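Local coordinates for cell wall surface anchor protein (Streptococcus agalactiae, PDB 4Z1P) that probably serves as a cell-wall-linked adhesin of the antigen I/II family, its C-terminal domains thought to form part of the surface-exposed stalk, at residues E148-Q153 with L176-V181. Residues are numbered along the deposited sequence; the frame is centred on the assembly and turned at random.
Sequences EFTKGQ and LTTPEV
Thr178 reaches Thr150 with its hydroxyl: OG1 donates to the backbone O of Thr150 at 2.7 Å, in the carbonyl plane on a lone pair (C=O...donor angle 119°). The contact lies where strand 165-177, an edge strand of a five-stranded antiparallel sheet, runs out into the linker between the two β-sandwich domains of an antigen I/II C-terminal region; the loop leading into strand 153-162 closes against it. With OG1 beside the backbone N (chi1 -75°) and hence anti to the carbonyl carbon, the Thr178 hydroxyl is directed at this loop. Water 1 donates to the same Thr150 O at 2.8 Å and accepts from Thr178 N, so two donors grip one carbonyl. Further back, Leu176 N donates to Gly152 O at 2.9 Å, with an N-H...O angle of 173°. Between the two hydrogen bonds, the Leu176 side chain packs against the loop: CD1 lies 3.5 Å from Thr150 O, while CB meets the edge of the Phe149 ring, near its plane, 4.0 Å from CE2. Outside the two segments, the Phe149 side chain also touches Ala64. Beyond Thr178, Pro179 packs on Trp212 and Val320, carrying the chain into the next domain. On one ring face of Phe149, offset toward the rim, Lys151 O sits 3.2 Å above the plane.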
loop_
_atom_site.group_PDB
_atom_site.type_symbol
_atom_site.label_atom_id
_atom_site.label_comp_id
_atom_site.label_asym_id
_atom_site.label_seq_id
_atom_site.Cartn_x
_atom_site.Cartn_y
_atom_site.Cartn_z
ATOM N N GLU A 148 -3.442 -6.371 10.452
ATOM C CA GLU A 148 -4.295 -7.552 10.209
ATOM C C GLU A 148 -5.009 -7.584 8.865
ATOM O O GLU A 148 -5.642 -8.573 8.550
ATOM C CB GLU A 148 -5.342 -7.764 11.316
ATOM C CG GLU A 148 -6.341 -6.626 11.391
ATOM C CD GLU A 148 -5.953 -5.614 12.467
ATOM O OE1 GLU A 148 -4.733 -5.249 12.597
ATOM O OE2 GLU A 148 -6.899 -5.186 13.183
ATOM N N PHE A 149 -4.968 -6.505 8.090
ATOM C CA PHE A 149 -5.637 -6.501 6.807
ATOM C C PHE A 149 -4.610 -6.917 5.764
ATOM O O PHE A 149 -3.785 -6.107 5.325
ATOM C CB PHE A 149 -6.234 -5.098 6.517
ATOM C CG PHE A 149 -7.146 -5.078 5.338
ATOM C CD1 PHE A 149 -8.508 -5.360 5.479
ATOM C CD2 PHE A 149 -6.642 -4.783 4.064
ATOM C CE1 PHE A 149 -9.352 -5.323 4.383
ATOM C CE2 PHE A 149 -7.481 -4.799 2.959
ATOM C CZ PHE A 149 -8.840 -5.079 3.133
ATOM N N THR A 150 -4.676 -8.170 5.330
ATOM C CA THR A 150 -3.608 -8.760 4.502
ATOM C C THR A 150 -4.032 -8.965 3.031
ATOM O O THR A 150 -3.191 -9.270 2.185
ATOM C CB THR A 150 -3.156 -10.126 5.075
ATOM O OG1 THR A 150 -4.245 -11.025 4.981
ATOM C CG2 THR A 150 -2.700 -9.998 6.532
ATOM N N LYS A 151 -5.303 -8.820 2.721
ATOM C CA LYS A 151 -5.786 -8.812 1.346
ATOM C C LYS A 151 -7.155 -8.203 1.255
ATOM O O LYS A 151 -7.848 -8.021 2.253
ATOM C CB LYS A 151 -5.859 -10.180 0.727
ATOM C CG LYS A 151 -6.540 -11.132 1.681
ATOM C CD LYS A 151 -6.896 -12.435 0.957
ATOM C CE LYS A 151 -7.156 -13.545 1.948
ATOM N NZ LYS A 151 -8.303 -13.201 2.828
ATOM N N GLY A 152 -7.574 -7.957 0.030
ATOM C CA GLY A 152 -8.814 -7.238 -0.235
ATOM C C GLY A 152 -8.586 -5.771 -0.527
ATOM O O GLY A 152 -7.434 -5.307 -0.736
ATOM N N GLN A 153 -9.693 -5.040 -0.544
ATOM C CA GLN A 153 -9.707 -3.705 -1.091
ATOM C C GLN A 153 -9.699 -2.754 0.081
ATOM O O GLN A 153 -10.410 -2.932 1.048
ATOM C CB GLN A 153 -10.977 -3.465 -1.861
ATOM C CG GLN A 153 -11.085 -4.169 -3.188
ATOM C CD GLN A 153 -12.399 -3.801 -3.879
ATOM O OE1 GLN A 153 -13.477 -3.847 -3.275
ATOM N NE2 GLN A 153 -12.313 -3.417 -5.139
ATOM N N LEU A 176 -4.769 -4.378 -1.441
ATOM C CA LEU A 176 -3.642 -4.613 -0.597
ATOM C C LEU A 176 -3.091 -5.987 -0.979
ATOM O O LEU A 176 -3.810 -6.987 -0.831
ATOM C CB LEU A 176 -4.066 -4.613 0.841
ATOM C CG LEU A 176 -3.017 -4.658 1.964
ATOM C CD1 LEU A 176 -2.190 -5.946 2.006
ATOM C CD2 LEU A 176 -2.125 -3.440 1.860
ATOM N N THR A 177 -1.818 -6.011 -1.413
ATOM C CA THR A 177 -1.125 -7.245 -1.831
ATOM C C THR A 177 -0.033 -7.508 -0.838
ATOM O O THR A 177 0.904 -6.715 -0.662
ATOM C CB THR A 177 -0.563 -7.135 -3.228
ATOM O OG1 THR A 177 0.313 -5.999 -3.291
ATOM C CG2 THR A 177 -1.705 -7.031 -4.336
ATOM N N THR A 178 -0.163 -8.631 -0.156
ATOM C CA THR A 178 0.828 -9.068 0.797
ATOM C C THR A 178 1.820 -9.962 0.002
ATOM O O THR A 178 1.421 -10.947 -0.586
ATOM C CB THR A 178 0.157 -9.898 1.923
ATOM O OG1 THR A 178 -0.555 -9.026 2.813
ATOM C CG2 THR A 178 1.231 -10.655 2.756
ATOM N N PRO A 179 3.094 -9.635 0.035
ATOM C CA PRO A 179 4.044 -10.509 -0.666
ATOM C C PRO A 179 4.157 -11.864 -0.033
ATOM O O PRO A 179 3.949 -12.003 1.168
ATOM C CB PRO A 179 5.356 -9.766 -0.577
ATOM C CG PRO A 179 5.003 -8.349 -0.234
ATOM C CD PRO A 179 3.707 -8.376 0.477
ATOM N N GLU A 180 4.454 -12.865 -0.859
ATOM C CA GLU A 180 4.623 -14.244 -0.441
ATOM C C GLU A 180 5.788 -14.872 -1.233
ATOM O O GLU A 180 5.943 -14.589 -2.421
ATOM C CB GLU A 180 3.361 -14.969 -0.804
ATOM C CG GLU A 180 3.246 -16.334 -0.198
ATOM C CD GLU A 180 2.058 -17.096 -0.775
ATOM O OE1 GLU A 180 1.326 -16.532 -1.632
ATOM O OE2 GLU A 180 1.851 -18.242 -0.355
ATOM N N VAL A 181 6.597 -15.697 -0.570
ATOM C CA VAL A 181 7.783 -16.338 -1.212
ATOM C C VAL A 181 7.882 -17.768 -0.760
ATOM O O VAL A 181 7.364 -18.116 0.318
ATOM C CB VAL A 181 9.109 -15.673 -0.785
ATOM C CG1 VAL A 181 9.276 -14.338 -1.460
ATOM C CG2 VAL A 181 9.246 -15.515 0.722
HETATM O O HOH W 1 -2.743 -10.180 -0.379
#